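Local coordinates for protein predicted acetamidase/formamidase (Thermoanaerobacter tengcongensis, PDB 3TKK) that probably hydrolyses the carbon-nitrogen bonds of small linear amides such as acetamide and formamide, and binds zinc and calcium ions, at residues R58-T63 with L182-A187. Residues are numbered along the deposited sequence; the frame is centred on the assembly and turned at random.
With ZN (zinc ion), chain F; CA (calcium ion), chain G.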
ATOM      1  N   ARG A  58     -25.602  12.237  12.390  1.00 66.50           N
ATOM      2  CA  ARG A  58     -25.761  10.927  12.993  1.00 62.76           C
ATOM      3  C   ARG A  58     -24.951   9.925  12.156  1.00 59.43           C
ATOM      4  O   ARG A  58     -25.307   8.729  12.003  1.00 57.35           O
ATOM      5  CB  ARG A  58     -27.245  10.533  13.094  1.00 63.94           C
ATOM      6  CG  ARG A  58     -28.084  11.395  14.056  1.00 65.19           C
ATOM      7  CD  ARG A  58     -29.573  10.898  14.132  1.00 66.80           C
ATOM      8  NE  ARG A  58     -29.687   9.434  14.258  1.00 66.09           N
ATOM      9  CZ  ARG A  58     -30.655   8.689  13.704  1.00 66.63           C
ATOM     10  NH1 ARG A  58     -31.609   9.261  12.963  1.00 67.84           N
ATOM     11  NH2 ARG A  58     -30.661   7.362  13.874  1.00 65.24           N
ATOM     12  N   VAL A  59     -23.832  10.419  11.638  1.00 55.21           N
ATOM     13  CA  VAL A  59     -22.967   9.563  10.872  1.00 50.53           C
ATOM     14  C   VAL A  59     -21.818   9.138  11.790  1.00 47.63           C
ATOM     15  O   VAL A  59     -21.432   9.945  12.621  1.00 44.71           O
ATOM     16  CB  VAL A  59     -22.444  10.314   9.636  1.00 51.43           C
ATOM     17  CG1 VAL A  59     -21.099  10.999   9.954  1.00 50.74           C
ATOM     18  CG2 VAL A  59     -22.308   9.367   8.504  1.00 48.73           C
ATOM     19  N   ASN A  60     -21.289   7.899  11.580  1.00 43.36           N
ATOM     20  CA  ASN A  60     -20.236   7.221  12.374  1.00 40.35           C
ATOM     21  C   ASN A  60     -20.451   7.075  13.880  1.00 39.37           C
ATOM     22  O   ASN A  60     -19.476   7.380  14.645  1.00 38.38           O
ATOM     23  CB  ASN A  60     -18.864   7.936  12.261  1.00 41.12           C
ATOM     24  CG  ASN A  60     -18.336   7.934  10.873  1.00 43.66           C
ATOM     25  OD1 ASN A  60     -18.058   9.000  10.257  1.00 47.64           O
ATOM     26  ND2 ASN A  60     -18.199   6.746  10.337  1.00 42.95           N
ATOM     27  N   PRO A  61     -21.643   6.561  14.317  1.00 33.96           N
ATOM     28  CA  PRO A  61     -21.832   6.591  15.748  1.00 31.18           C
ATOM     29  C   PRO A  61     -20.898   5.531  16.245  1.00 27.75           C
ATOM     30  O   PRO A  61     -20.862   4.498  15.713  1.00 26.84           O
ATOM     31  CB  PRO A  61     -23.332   6.230  15.930  1.00 33.44           C
ATOM     32  CG  PRO A  61     -23.702   5.474  14.619  1.00 33.50           C
ATOM     33  CD  PRO A  61     -22.766   6.002  13.564  1.00 31.35           C
ATOM     34  N   ALA A  62     -20.093   5.800  17.241  1.00 22.58           N
ATOM     35  CA  ALA A  62     -19.253   4.747  17.798  1.00 22.33           C
ATOM     36  C   ALA A  62     -19.827   4.239  19.129  1.00 19.72           C
ATOM     37  O   ALA A  62     -20.147   5.011  20.006  1.00 24.63           O
ATOM     38  CB  ALA A  62     -17.844   5.332  17.997  1.00 18.77           C
ATOM     39  N   THR A  63     -19.850   2.945  19.349  1.00 21.78           N
ATOM     40  CA  THR A  63     -20.399   2.445  20.577  1.00 20.29           C
ATOM     41  C   THR A  63     -19.342   2.658  21.681  1.00 20.24           C
ATOM     42  O   THR A  63     -18.135   2.472  21.424  1.00 19.67           O
ATOM     43  CB  THR A  63     -20.791   0.989  20.428  1.00 20.67           C
ATOM     44  OG1 THR A  63     -21.798   0.926  19.401  1.00 20.73           O
ATOM     45  CG2 THR A  63     -21.344   0.419  21.828  1.00 21.29           C
ATOM     46  N   LEU A 182     -15.898   2.240  19.475  1.00 20.15           N
ATOM     47  CA  LEU A 182     -15.750   1.580  18.115  1.00 17.90           C
ATOM     48  C   LEU A 182     -17.038   1.582  17.288  1.00 18.05           C
ATOM     49  O   LEU A 182     -18.165   1.562  17.798  1.00 18.58           O
ATOM     50  CB  LEU A 182     -14.985   0.258  18.132  1.00 17.86           C
ATOM     51  CG  LEU A 182     -15.802  -0.872  18.922  1.00 18.50           C
ATOM     52  CD1 LEU A 182     -15.381  -2.204  18.652  1.00 26.62           C
ATOM     53  CD2 LEU A 182     -15.457  -0.668  20.338  1.00 22.68           C
ATOM     54  N   GLY A 183     -16.910   1.585  16.000  1.00 17.71           N
ATOM     55  CA  GLY A 183     -18.073   1.360  15.197  1.00 19.21           C
ATOM     56  C   GLY A 183     -17.644   1.237  13.728  1.00 17.60           C
ATOM     57  O   GLY A 183     -16.522   0.940  13.454  1.00 17.17           O
ATOM     58  N   ASP A 184     -18.547   1.641  12.835  1.00 19.03           N
ATOM     59  CA  ASP A 184     -18.311   1.631  11.375  1.00 19.20           C
ATOM     60  C   ASP A 184     -17.751   0.393  10.878  1.00 17.45           C
ATOM     61  O   ASP A 184     -16.695   0.487  10.187  1.00 16.97           O
ATOM     62  CB  ASP A 184     -17.333   2.821  11.070  1.00 17.17           C
ATOM     63  CG  ASP A 184     -16.989   2.984   9.602  1.00 16.97           C
ATOM     64  OD1 ASP A 184     -17.867   2.859   8.774  1.00 22.11           O
ATOM     65  OD2 ASP A 184     -15.827   3.315   9.192  1.00 17.93           O
ATOM     66  N   LEU A 185     -18.385  -0.770  11.180  1.00 17.94           N
ATOM     67  CA  LEU A 185     -17.954  -1.997  10.641  1.00 18.02           C
ATOM     68  C   LEU A 185     -18.179  -2.078   9.132  1.00 18.22           C
ATOM     69  O   LEU A 185     -19.130  -1.416   8.600  1.00 18.41           O
ATOM     70  CB  LEU A 185     -18.605  -3.287  11.316  1.00 18.78           C
ATOM     71  CG  LEU A 185     -18.715  -3.406  12.861  1.00 21.10           C
ATOM     72  CD1 LEU A 185     -19.463  -4.791  13.397  1.00 23.85           C
ATOM     73  CD2 LEU A 185     -17.414  -3.298  13.522  1.00 19.26           C
ATOM     74  N   HIS A 186     -17.321  -2.911   8.485  1.00 18.00           N
ATOM     75  CA  HIS A 186     -17.424  -3.102   7.001  1.00 18.16           C
ATOM     76  C   HIS A 186     -17.388  -4.578   6.819  1.00 19.55           C
ATOM     77  O   HIS A 186     -16.613  -5.187   7.518  1.00 19.97           O
ATOM     78  CB  HIS A 186     -16.287  -2.502   6.165  1.00 17.52           C
ATOM     79  CG  HIS A 186     -16.158  -1.018   6.283  1.00 18.83           C
ATOM     80  ND1 HIS A 186     -14.961  -0.371   6.159  1.00 19.23           N
ATOM     81  CD2 HIS A 186     -17.082  -0.064   6.466  1.00 17.28           C
ATOM     82  CE1 HIS A 186     -15.123   0.912   6.413  1.00 17.13           C
ATOM     83  NE2 HIS A 186     -16.420   1.118   6.598  1.00 20.25           N
ATOM     84  N   ALA A 187     -18.316  -5.132   6.043  1.00 19.51           N
ATOM     85  CA  ALA A 187     -18.215  -6.552   5.691  1.00 20.26           C
ATOM     86  C   ALA A 187     -17.024  -6.853   4.723  1.00 19.98           C
ATOM     87  O   ALA A 187     -16.604  -8.020   4.556  1.00 22.05           O
ATOM     88  CB  ALA A 187     -19.509  -6.929   4.966  1.00 23.55           C
TER
HETATM   89 ZN    ZN F 301     -17.566   2.888   6.673  0.70  7.40          ZN
HETATM   90 CA    CA G 302     -15.014   4.992   7.799  1.00  6.87          CA
HETATM   91  O   HOH W   1     -20.897   2.950  13.230  1.00 17.77           O
HETATM   92  O   HOH W   2     -16.289   4.210   5.793  1.00  4.22           O
HETATM   93  O   HOH W   3     -16.972   6.420   8.374  1.00 13.78           O
HETATM   94  O   HOH W   4     -15.160   7.006   6.391  1.00 15.59           O
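An antiparallel strand pair that opens at one end into the zinc-calcium site pairs Thr63 with Leu182, and the loop leading into the first strand sets Asn60 beside Asp184. Thr63 and Leu182 form a hydrogen-bonded pair: Thr63 N donates to Leu182 O (2.7 Å), and Leu182 N to Thr63 O (3.0 Å), with both side chains on the same face of the sheet. Leu182 O also receives a CA-H contact from Ala62. Past Gly183 the backbones part, and one water spans the gap, donating to Pro61 O and accepting from Asp184 N (2.7 Å). With CG anti to the backbone N (chi1 -179°), the Asp184 side chain reaches the metals and bridges them with its carboxylate, OD1 on zinc (2.1 Å) and OD2 on calcium (2.3 Å). The Asn60 side chain runs alongside that of Asp184 in the same direction, its amide plane turned 76° from the carboxylate, with ND2 4.0 Å from Asp184 CG. His186 NE2 supplies another zinc ligand (2.1 Å), and a water joins both ions. Glu200 and Cys39, the latter oxidised to 3-sulfinoalanine, also bind the zinc, while Asn157 and Asp159 also bind the calcium. Strand 180-186 lies between strands 62-69 and 133-138, with Leu182 packed on Val34 and Val205.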